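Intracellular protease/amidase (PDB 4K2H) belongs to the DJ-1/PfpI family, binds zinc and may act as a peptidase or amidase, though its function is not established. Local coordinates at residues D96-A106 with N149-V159; F160-A168 with V177-W188. The protein carries 1 engineered substitution. All coordinates share one frame; numbering follows the deposited sequence. Where two conformers were deposited one is given.

Interaction 1. Residues D96-A106 with N149-V159; sequences DAAGKLICPIA and NLISGKGLGHV. Engineered in segment 96-106: Ala106 (natural residue Cys).
Asn149 holds CG between its backbone N and carbonyl carbon (chi1 62°), which turns the amide toward Asp96 and Lys100. Asp96 sends CG anti to its backbone N (chi1 -157°) and brings the carboxylate to meet it. The one ND2 serves both: it donates to Lys100 O at 2.6 Å, close to its amide plane, and to Asp96 OD1 at 2.8 Å, on the anti side but tilted out of the carboxylate plane. The amide ties the last turn of helix 86-97, closed by a Schellman motif at Gly99, to Lys100, just before strand 101-104. From there strands 101-104 and 150-153 run parallel, which extends the parallel sheet of the DJ-1/PfpI fold by one strand. Ile102 N donates to Asn149 O (2.8 Å), and Ile151 N and Gly153 N donate to Ile102 O (2.9 Å) and Pro104 O. Gly153 O accepts from the N of Ala106, an engineered residue that is Cys in nature. Its positive phi just after the strand is consistent with the family's nucleophile elbow. On one face, Leu150 CD1 lies 3.8 Å from Pro104 CD. On the other, Cys103 SG packs on Ile151 CB. Asp96 also forms salt bridges with Lys120 and Arg122. Strand 101-104 pairs along its other edge with strand 69-72. Helix 108-114 covers Ile102, Pro104 and Leu150, while helix 159-171 covers Leu101, Cys103 and Ile151.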
loop_
_atom_site.group_PDB
_atom_site.type_symbol
_atom_site.label_atom_id
_atom_site.label_comp_id
_atom_site.label_asym_id
_atom_site.label_seq_id
_atom_site.Cartn_x
_atom_site.Cartn_y
_atom_site.Cartn_z
ATOM N N ASP A 96 4.468 -14.617 -20.954
ATOM C CA ASP A 96 5.740 -14.156 -21.426
ATOM C C ASP A 96 5.862 -14.465 -22.925
ATOM O O ASP A 96 6.238 -13.588 -23.702
ATOM C CB ASP A 96 6.881 -14.785 -20.639
ATOM C CG ASP A 96 8.156 -13.970 -20.703
ATOM O OD1 ASP A 96 8.236 -12.948 -21.440
ATOM O OD2 ASP A 96 9.095 -14.361 -19.992
ATOM N N ALA A 97 5.480 -15.671 -23.323
ATOM C CA ALA A 97 5.686 -16.112 -24.702
ATOM C C ALA A 97 4.734 -15.377 -25.655
ATOM O O ALA A 97 5.000 -15.301 -26.850
ATOM C CB ALA A 97 5.495 -17.620 -24.813
ATOM N N ALA A 98 3.630 -14.842 -25.122
ATOM C CA ALA A 98 2.703 -14.039 -25.915
ATOM C C ALA A 98 3.061 -12.551 -25.902
ATOM O O ALA A 98 2.260 -11.739 -26.285
ATOM C CB ALA A 98 1.284 -14.244 -25.414
ATOM N N GLY A 99 4.252 -12.197 -25.431
ATOM C CA GLY A 99 4.683 -10.801 -25.341
ATOM C C GLY A 99 3.977 -9.937 -24.291
ATOM O O GLY A 99 4.113 -8.717 -24.322
ATOM N N LYS A 100 3.199 -10.519 -23.373
ATOM C CA LYS A 100 2.546 -9.678 -22.349
ATOM C C LYS A 100 3.572 -9.202 -21.325
ATOM O O LYS A 100 4.684 -9.757 -21.228
ATOM C CB LYS A 100 1.410 -10.403 -21.663
ATOM C CG LYS A 100 0.426 -11.011 -22.626
ATOM C CD LYS A 100 0.069 -10.030 -23.733
ATOM C CE LYS A 100 -1.168 -10.482 -24.474
ATOM N NZ LYS A 100 -1.508 -9.520 -25.545
ATOM N N LEU A 101 3.216 -8.153 -20.588
ATOM C CA LEU A 101 4.135 -7.588 -19.593
ATOM C C LEU A 101 4.247 -8.458 -18.306
ATOM O O LEU A 101 3.257 -8.835 -17.675
ATOM C CB LEU A 101 3.751 -6.137 -19.251
ATOM C CG LEU A 101 3.587 -5.152 -20.422
ATOM C CD1 LEU A 101 3.133 -3.778 -19.935
ATOM C CD2 LEU A 101 4.881 -5.041 -21.221
ATOM N N ILE A 102 5.484 -8.772 -17.944
ATOM C CA ILE A 102 5.788 -9.503 -16.720
ATOM C C ILE A 102 6.472 -8.521 -15.808
ATOM O O ILE A 102 7.540 -7.946 -16.142
ATOM C CB ILE A 102 6.727 -10.670 -16.994
ATOM C CG1 ILE A 102 6.207 -11.494 -18.174
ATOM C CG2 ILE A 102 6.961 -11.494 -15.741
ATOM C CD1 ILE A 102 4.796 -12.007 -18.000
ATOM N N CYS A 103 5.854 -8.311 -14.660
ATOM C CA CYS A 103 6.192 -7.188 -13.820
ATOM C C CYS A 103 6.440 -7.617 -12.384
ATOM O O CYS A 103 5.553 -7.466 -11.510
ATOM C CB CYS A 103 5.078 -6.176 -13.854
ATOM S SG CYS A 103 4.484 -5.776 -15.495
ATOM N N PRO A 104 7.659 -8.118 -12.132
ATOM C CA PRO A 104 8.107 -8.434 -10.797
ATOM C C PRO A 104 8.637 -7.255 -10.039
ATOM O O PRO A 104 9.282 -6.348 -10.610
ATOM C CB PRO A 104 9.243 -9.418 -11.042
ATOM C CG PRO A 104 9.846 -8.925 -12.310
ATOM C CD PRO A 104 8.624 -8.584 -13.139
ATOM N N ILE A 105 8.384 -7.278 -8.733
ATOM C CA ILE A 105 8.947 -6.306 -7.851
ATOM C C ILE A 105 9.699 -6.948 -6.700
ATOM O O ILE A 105 9.336 -8.032 -6.184
ATOM C CB ILE A 105 7.877 -5.310 -7.370
ATOM C CG1 ILE A 105 8.430 -4.429 -6.245
ATOM C CG2 ILE A 105 6.627 -5.991 -6.877
ATOM C CD1 ILE A 105 8.014 -2.979 -6.375
ATOM N N ALA A 106 10.773 -6.277 -6.302
ATOM C CA ALA A 106 11.525 -6.632 -5.083
ATOM C C ALA A 106 12.151 -8.025 -5.225
ATOM O O ALA A 106 12.882 -8.235 -6.172
ATOM C CB ALA A 106 10.649 -6.511 -3.837
ATOM N N ASN A 149 9.291 -6.965 -22.680
ATOM C CA ASN A 149 8.043 -7.074 -21.934
ATOM C C ASN A 149 8.264 -7.353 -20.405
ATOM O O ASN A 149 7.334 -7.699 -19.682
ATOM C CB ASN A 149 7.155 -8.141 -22.575
ATOM C CG ASN A 149 7.792 -9.534 -22.544
ATOM O OD1 ASN A 149 9.000 -9.674 -22.794
ATOM N ND2 ASN A 149 6.991 -10.569 -22.222
ATOM N N LEU A 150 9.503 -7.185 -19.945
ATOM C CA LEU A 150 9.851 -7.374 -18.539
ATOM C C LEU A 150 10.066 -6.014 -17.915
ATOM O O LEU A 150 10.969 -5.261 -18.347
ATOM C CB LEU A 150 11.128 -8.200 -18.442
ATOM C CG LEU A 150 11.548 -8.572 -17.021
ATOM C CD1 LEU A 150 10.545 -9.485 -16.297
ATOM C CD2 LEU A 150 12.907 -9.227 -17.136
ATOM N N ILE A 151 9.194 -5.670 -16.972
ATOM C CA ILE A 151 9.274 -4.431 -16.212
ATOM C C ILE A 151 9.446 -4.811 -14.734
ATOM O O ILE A 151 8.528 -5.366 -14.112
ATOM C CB ILE A 151 7.984 -3.584 -16.393
ATOM C CG1 ILE A 151 7.765 -3.269 -17.871
ATOM C CG2 ILE A 151 8.037 -2.292 -15.580
ATOM C CD1 ILE A 151 6.682 -2.247 -18.152
ATOM N N SER A 152 10.615 -4.527 -14.179
ATOM C CA SER A 152 10.922 -4.899 -12.798
ATOM C C SER A 152 11.069 -3.679 -11.924
ATOM O O SER A 152 11.383 -2.594 -12.393
ATOM C CB SER A 152 12.186 -5.774 -12.740
ATOM O OG SER A 152 13.282 -5.159 -13.412
ATOM N N GLY A 153 10.828 -3.867 -10.636
ATOM C CA GLY A 153 10.793 -2.793 -9.650
ATOM C C GLY A 153 11.741 -3.223 -8.562
ATOM O O GLY A 153 11.791 -4.385 -8.227
ATOM N N LYS A 154 12.531 -2.305 -8.033
ATOM C CA LYS A 154 13.598 -2.684 -7.121
ATOM C C LYS A 154 13.119 -3.047 -5.726
ATOM O O LYS A 154 13.632 -3.993 -5.109
ATOM C CB LYS A 154 14.651 -1.564 -7.038
ATOM C CG LYS A 154 15.749 -1.850 -6.025
ATOM C CD LYS A 154 16.955 -0.937 -6.227
ATOM C CE LYS A 154 17.896 -1.078 -5.042
ATOM N NZ LYS A 154 19.089 -0.212 -5.155
ATOM N N GLY A 155 12.176 -2.281 -5.209
ATOM C CA GLY A 155 11.625 -2.557 -3.895
ATOM C C GLY A 155 10.533 -1.566 -3.519
ATOM O O GLY A 155 10.196 -0.693 -4.308
ATOM N N LEU A 156 10.009 -1.699 -2.292
ATOM C CA LEU A 156 8.854 -0.929 -1.845
ATOM C C LEU A 156 9.048 0.574 -1.943
ATOM O O LEU A 156 8.130 1.293 -2.338
ATOM C CB LEU A 156 8.429 -1.332 -0.429
ATOM C CG LEU A 156 7.247 -0.569 0.194
ATOM C CD1 LEU A 156 6.008 -0.697 -0.660
ATOM C CD2 LEU A 156 6.996 -1.012 1.647
ATOM N N GLY A 157 10.250 1.052 -1.656
ATOM C CA GLY A 157 10.532 2.477 -1.773
ATOM C C GLY A 157 10.312 2.998 -3.159
ATOM O O GLY A 157 10.117 4.174 -3.346
ATOM N N HIS A 158 10.352 2.140 -4.157
ATOM C CA HIS A 158 10.197 2.608 -5.540
ATOM C C HIS A 158 8.901 2.170 -6.189
ATOM O O HIS A 158 8.762 2.280 -7.399
ATOM C CB HIS A 158 11.355 2.118 -6.386
ATOM C CG HIS A 158 12.685 2.581 -5.908
ATOM N ND1 HIS A 158 13.087 3.889 -6.009
ATOM C CD2 HIS A 158 13.726 1.903 -5.372
ATOM C CE1 HIS A 158 14.311 4.010 -5.530
ATOM N NE2 HIS A 158 14.727 2.816 -5.148
ATOM N N VAL A 159 7.921 1.763 -5.380
ATOM C CA VAL A 159 6.701 1.169 -5.900
ATOM C C VAL A 159 5.860 2.133 -6.734
ATOM O O VAL A 159 5.241 1.726 -7.700
ATOM C CB VAL A 159 5.858 0.550 -4.763
ATOM C CG1 VAL A 159 5.236 1.629 -3.877
ATOM C CG2 VAL A 159 4.786 -0.353 -5.336
#

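Interaction 2. Residues F160-A168 with V177-W188; sequences FDFALTLSA and VREQAEHIYYPW
Asp161 O is gripped by two donors of Thr165, OG1 at 2.7 Å and the backbone N at 2.9 Å, which reach it from opposite faces of the carbonyl plane. This carbonyl belongs to helix 159-171, one half of a helical hairpin. Segment 177-183 of the partner helix runs back at 150° to residues 160-168 and is followed by the C-terminal tail, which folds back over the first helix. Leu164 sits at the centre. Its CB lies over the five-membered ring of Trp188, 3.6 Å from the centroid, in a CH-pi contact. Its CD1 touches Tyr186 and Ala181 as well, and CD2 meets Val177 CG1. Tyr186 swings its ring to the helix with CG anti to the backbone N (chi1 -173°). One ring face then receives Phe160 CB in a second CH-pi contact, and Pro187 CD lies against the opposite face. The Phe160 and Tyr186 rings themselves meet obliquely, their planes 32° apart. Val177 CG2 packs on Ala168 CA at 3.5 Å. At the indole edge, Trp188 NE1 makes a weak bond to Asp161 OD1 (3.3 Å), doubtful because Asp161 has two conformers. Helix 17-29 also packs on Phe160 and Leu164, and Leu156 of the second subunit touches Phe160 and Ile184. The chain end is held side-on by Arg178: NE donates to Trp188 O, and NH1 forms a salt bridge to Trp188 OXT at 2.8 Å.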
loop_
_atom_site.group_PDB
_atom_site.type_symbol
_atom_site.label_atom_id
_atom_site.label_comp_id
_atom_site.label_asym_id
_atom_site.label_seq_id
_atom_site.Cartn_x
_atom_site.Cartn_y
_atom_site.Cartn_z
ATOM N N PHE A 160 5.844 3.417 -6.381
ATOM C CA PHE A 160 5.097 4.394 -7.177
ATOM C C PHE A 160 5.685 4.480 -8.574
ATOM O O PHE A 160 4.953 4.430 -9.570
ATOM C CB PHE A 160 5.051 5.759 -6.483
ATOM C CG PHE A 160 4.108 5.808 -5.291
ATOM C CD1 PHE A 160 2.729 5.731 -5.472
ATOM C CD2 PHE A 160 4.603 5.955 -3.988
ATOM C CE1 PHE A 160 1.864 5.772 -4.388
ATOM C CE2 PHE A 160 3.740 6.002 -2.901
ATOM C CZ PHE A 160 2.365 5.907 -3.097
ATOM N N ASP A 161 7.010 4.567 -8.648
ATOM C CA ASP A 161 7.672 4.655 -9.941
ATOM C C ASP A 161 7.350 3.413 -10.778
ATOM O O ASP A 161 7.025 3.528 -11.975
ATOM C CB ASP A 161 9.186 4.830 -9.776
ATOM C CG ASP A 161 9.862 5.275 -11.063
ATOM O OD1 ASP A 161 9.144 5.430 -12.073
ATOM O OD2 ASP A 161 11.102 5.467 -11.066
ATOM N N PHE A 162 7.417 2.247 -10.145
ATOM C CA PHE A 162 7.103 0.967 -10.788
ATOM C C PHE A 162 5.683 0.948 -11.330
ATOM O O PHE A 162 5.457 0.591 -12.499
ATOM C CB PHE A 162 7.352 -0.172 -9.787
ATOM C CG PHE A 162 6.776 -1.510 -10.197
ATOM C CD1 PHE A 162 7.491 -2.371 -11.033
ATOM C CD2 PHE A 162 5.540 -1.923 -9.711
ATOM C CE1 PHE A 162 6.969 -3.611 -11.390
ATOM C CE2 PHE A 162 5.023 -3.162 -10.054
ATOM C CZ PHE A 162 5.735 -3.997 -10.917
ATOM N N ALA A 163 4.735 1.331 -10.478
ATOM C CA ALA A 163 3.323 1.345 -10.842
ATOM C C ALA A 163 3.007 2.367 -11.947
ATOM O O ALA A 163 2.274 2.070 -12.891
ATOM C CB ALA A 163 2.464 1.620 -9.608
ATOM N N LEU A 164 3.556 3.580 -11.823
ATOM C CA LEU A 164 3.298 4.611 -12.843
ATOM C C LEU A 164 3.915 4.189 -14.178
ATOM O O LEU A 164 3.269 4.276 -15.206
ATOM C CB LEU A 164 3.765 5.980 -12.370
ATOM C CG LEU A 164 3.019 6.457 -11.114
ATOM C CD1 LEU A 164 3.771 7.596 -10.460
ATOM C CD2 LEU A 164 1.564 6.866 -11.348
ATOM N N THR A 165 5.121 3.646 -14.148
ATOM C CA THR A 165 5.774 3.173 -15.373
ATOM C C THR A 165 5.012 2.052 -16.047
ATOM O O THR A 165 4.771 2.088 -17.267
ATOM C CB THR A 165 7.207 2.714 -15.093
ATOM O OG1 THR A 165 7.891 3.816 -14.536
ATOM C CG2 THR A 165 7.930 2.302 -16.369
ATOM N N LEU A 166 4.610 1.068 -15.260
ATOM C CA LEU A 166 3.761 0.013 -15.776
ATOM C C LEU A 166 2.513 0.617 -16.415
ATOM O O LEU A 166 2.145 0.235 -17.527
ATOM C CB LEU A 166 3.370 -0.963 -14.659
ATOM C CG LEU A 166 2.272 -1.979 -14.992
ATOM C CD1 LEU A 166 2.625 -2.816 -16.212
ATOM C CD2 LEU A 166 2.015 -2.881 -13.795
ATOM N N SER A 167 1.855 1.546 -15.710
ATOM C CA SER A 167 0.603 2.118 -16.198
ATOM C C SER A 167 0.800 2.842 -17.531
ATOM O O SER A 167 -0.005 2.723 -18.453
ATOM C CB SER A 167 0.039 3.118 -15.198
ATOM O OG SER A 167 -0.330 2.503 -13.978
ATOM N N ALA A 168 1.874 3.617 -17.603
ATOM C CA ALA A 168 2.155 4.419 -18.762
ATOM C C ALA A 168 2.388 3.497 -19.946
ATOM O O ALA A 168 1.885 3.727 -21.038
ATOM C CB ALA A 168 3.375 5.275 -18.505
ATOM N N VAL A 177 -1.192 9.376 -16.787
ATOM C CA VAL A 177 -0.368 8.893 -15.685
ATOM C C VAL A 177 0.188 10.035 -14.849
ATOM O O VAL A 177 -0.069 10.101 -13.652
ATOM C CB VAL A 177 0.814 8.048 -16.176
ATOM C CG1 VAL A 177 1.641 7.589 -14.999
ATOM C CG2 VAL A 177 0.313 6.871 -16.980
ATOM N N ARG A 178 0.964 10.910 -15.481
ATOM C CA ARG A 178 1.486 12.117 -14.836
ATOM C C ARG A 178 0.393 12.913 -14.129
ATOM O O ARG A 178 0.618 13.474 -13.072
ATOM C CB ARG A 178 2.180 13.004 -15.856
ATOM C CG ARG A 178 2.695 14.302 -15.265
ATOM C CD ARG A 178 3.893 14.849 -16.023
ATOM N NE ARG A 178 5.065 13.981 -15.867
ATOM C CZ ARG A 178 5.609 13.235 -16.833
ATOM N NH1 ARG A 178 6.675 12.486 -16.559
ATOM N NH2 ARG A 178 5.110 13.222 -18.070
ATOM N N GLU A 179 -0.791 12.944 -14.715
ATOM C CA GLU A 179 -1.909 13.645 -14.120
ATOM C C GLU A 179 -2.378 12.982 -12.821
ATOM O O GLU A 179 -2.735 13.680 -11.882
ATOM C CB GLU A 179 -3.053 13.732 -15.121
ATOM C CG GLU A 179 -4.266 14.489 -14.612
ATOM C CD GLU A 179 -5.063 15.190 -15.713
ATOM O OE1 GLU A 179 -4.638 15.193 -16.899
ATOM O OE2 GLU A 179 -6.128 15.750 -15.376
ATOM N N GLN A 180 -2.373 11.647 -12.767
ATOM C CA GLN A 180 -2.710 10.936 -11.526
ATOM C C GLN A 180 -1.629 11.108 -10.477
ATOM O O GLN A 180 -1.928 11.340 -9.324
ATOM C CB GLN A 180 -2.936 9.434 -11.760
ATOM C CG GLN A 180 -4.381 9.049 -11.993
ATOM C CD GLN A 180 -5.295 9.448 -10.848
ATOM O OE1 GLN A 180 -4.969 9.290 -9.660
ATOM N NE2 GLN A 180 -6.443 9.982 -11.202
ATOM N N ALA A 181 -0.379 10.964 -10.882
ATOM C CA ALA A 181 0.758 11.259 -10.020
ATOM C C ALA A 181 0.668 12.684 -9.439
ATOM O O ALA A 181 0.928 12.912 -8.258
ATOM C CB ALA A 181 2.052 11.090 -10.802
ATOM N N GLU A 182 0.293 13.647 -10.261
ATOM C CA GLU A 182 0.064 14.987 -9.741
ATOM C C GLU A 182 -1.078 14.987 -8.708
ATOM O O GLU A 182 -0.934 15.557 -7.643
ATOM C CB GLU A 182 -0.193 15.988 -10.877
ATOM C CG GLU A 182 1.068 16.290 -11.694
ATOM C CD GLU A 182 0.830 17.144 -12.948
ATOM O OE1 GLU A 182 -0.295 17.659 -13.151
ATOM O OE2 GLU A 182 1.789 17.314 -13.733
ATOM N N HIS A 183 -2.190 14.321 -9.016
ATOM C CA HIS A 183 -3.365 14.289 -8.129
ATOM C C HIS A 183 -3.061 13.703 -6.716
ATOM O O HIS A 183 -3.654 14.133 -5.724
ATOM C CB HIS A 183 -4.476 13.507 -8.823
ATOM C CG HIS A 183 -5.779 13.484 -8.083
ATOM N ND1 HIS A 183 -6.702 14.511 -8.169
ATOM C CD2 HIS A 183 -6.331 12.544 -7.271
ATOM C CE1 HIS A 183 -7.756 14.210 -7.428
ATOM N NE2 HIS A 183 -7.558 13.024 -6.873
ATOM N N ILE A 184 -2.124 12.754 -6.633
ATOM C CA ILE A 184 -1.736 12.156 -5.351
ATOM C C ILE A 184 -0.418 12.728 -4.814
ATOM O O ILE A 184 0.087 12.273 -3.779
ATOM C CB ILE A 184 -1.672 10.601 -5.414
ATOM C CG1 ILE A 184 -0.678 10.111 -6.466
ATOM C CG2 ILE A 184 -3.056 10.036 -5.708
ATOM C CD1 ILE A 184 -0.131 8.727 -6.216
ATOM N N TYR A 185 0.137 13.722 -5.518
ATOM C CA TYR A 185 1.282 14.481 -5.038
ATOM C C TYR A 185 2.560 13.658 -5.080
ATOM O O TYR A 185 3.403 13.782 -4.224
ATOM C CB TYR A 185 1.003 15.034 -3.626
ATOM C CG TYR A 185 -0.365 15.692 -3.494
ATOM C CD1 TYR A 185 -0.650 16.887 -4.164
ATOM C CD2 TYR A 185 -1.369 15.123 -2.716
ATOM C CE1 TYR A 185 -1.886 17.490 -4.060
ATOM C CE2 TYR A 185 -2.618 15.716 -2.608
ATOM C CZ TYR A 185 -2.869 16.899 -3.278
ATOM O OH TYR A 185 -4.096 17.512 -3.166
ATOM N N TYR A 186 2.691 12.808 -6.089
ATOM C CA TYR A 186 3.936 12.090 -6.321
ATOM C C TYR A 186 4.693 12.659 -7.529
ATOM O O TYR A 186 4.198 12.585 -8.631
ATOM C CB TYR A 186 3.684 10.603 -6.555
ATOM C CG TYR A 186 4.973 9.838 -6.628
ATOM C CD1 TYR A 186 5.687 9.529 -5.470
ATOM C CD2 TYR A 186 5.512 9.464 -7.841
ATOM C CE1 TYR A 186 6.897 8.844 -5.535
ATOM C CE2 TYR A 186 6.705 8.771 -7.909
ATOM C CZ TYR A 186 7.395 8.476 -6.758
ATOM O OH TYR A 186 8.579 7.793 -6.831
ATOM N N PRO A 187 5.908 13.197 -7.324
ATOM C CA PRO A 187 6.690 13.702 -8.457
ATOM C C PRO A 187 7.132 12.581 -9.411
ATOM O O PRO A 187 7.870 11.683 -9.004
ATOM C CB PRO A 187 7.907 14.330 -7.778
ATOM C CG PRO A 187 8.065 13.572 -6.498
ATOM C CD PRO A 187 6.687 13.187 -6.066
ATOM N N TRP A 188 6.670 12.645 -10.659
ATOM C CA TRP A 188 6.933 11.618 -11.688
ATOM C C TRP A 188 6.840 12.283 -13.085
ATOM O O TRP A 188 6.021 13.184 -13.354
ATOM C CB TRP A 188 5.940 10.417 -11.547
ATOM C CG TRP A 188 6.154 9.270 -12.547
ATOM C CD1 TRP A 188 6.970 8.168 -12.394
ATOM C CD2 TRP A 188 5.566 9.147 -13.853
ATOM N NE1 TRP A 188 6.921 7.376 -13.522
ATOM C CE2 TRP A 188 6.066 7.952 -14.429
ATOM C CE3 TRP A 188 4.668 9.928 -14.589
ATOM C CZ2 TRP A 188 5.697 7.531 -15.709
ATOM C CZ3 TRP A 188 4.302 9.505 -15.864
ATOM C CH2 TRP A 188 4.817 8.321 -16.408
ATOM O OXT TRP A 188 7.584 11.946 -14.016
#

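Overall arrangement
Interaction 1 closes before interaction 2 opens, and their centres lie 16 Å apart. Helix 159-171 joins them: it follows strand 150-153 and carries residues 160-168. One side of this helix faces the strands. There Phe162 packs on Cys103, Ile151 and Gly153, and Leu166 on Cys103. Its other side receives helix 174-183 and the tail. Interaction 1 is buried at the border of the parallel sheet, whereas interaction 2 is a partly buried outer layer. Both reach the second subunit, so they link the core of the fold to the dimer interface. Ala106 and Ile184 side chains lie about 6 Å from those of zinc ligand Glu16 and of Asp25, whose zinc is absent from this chain.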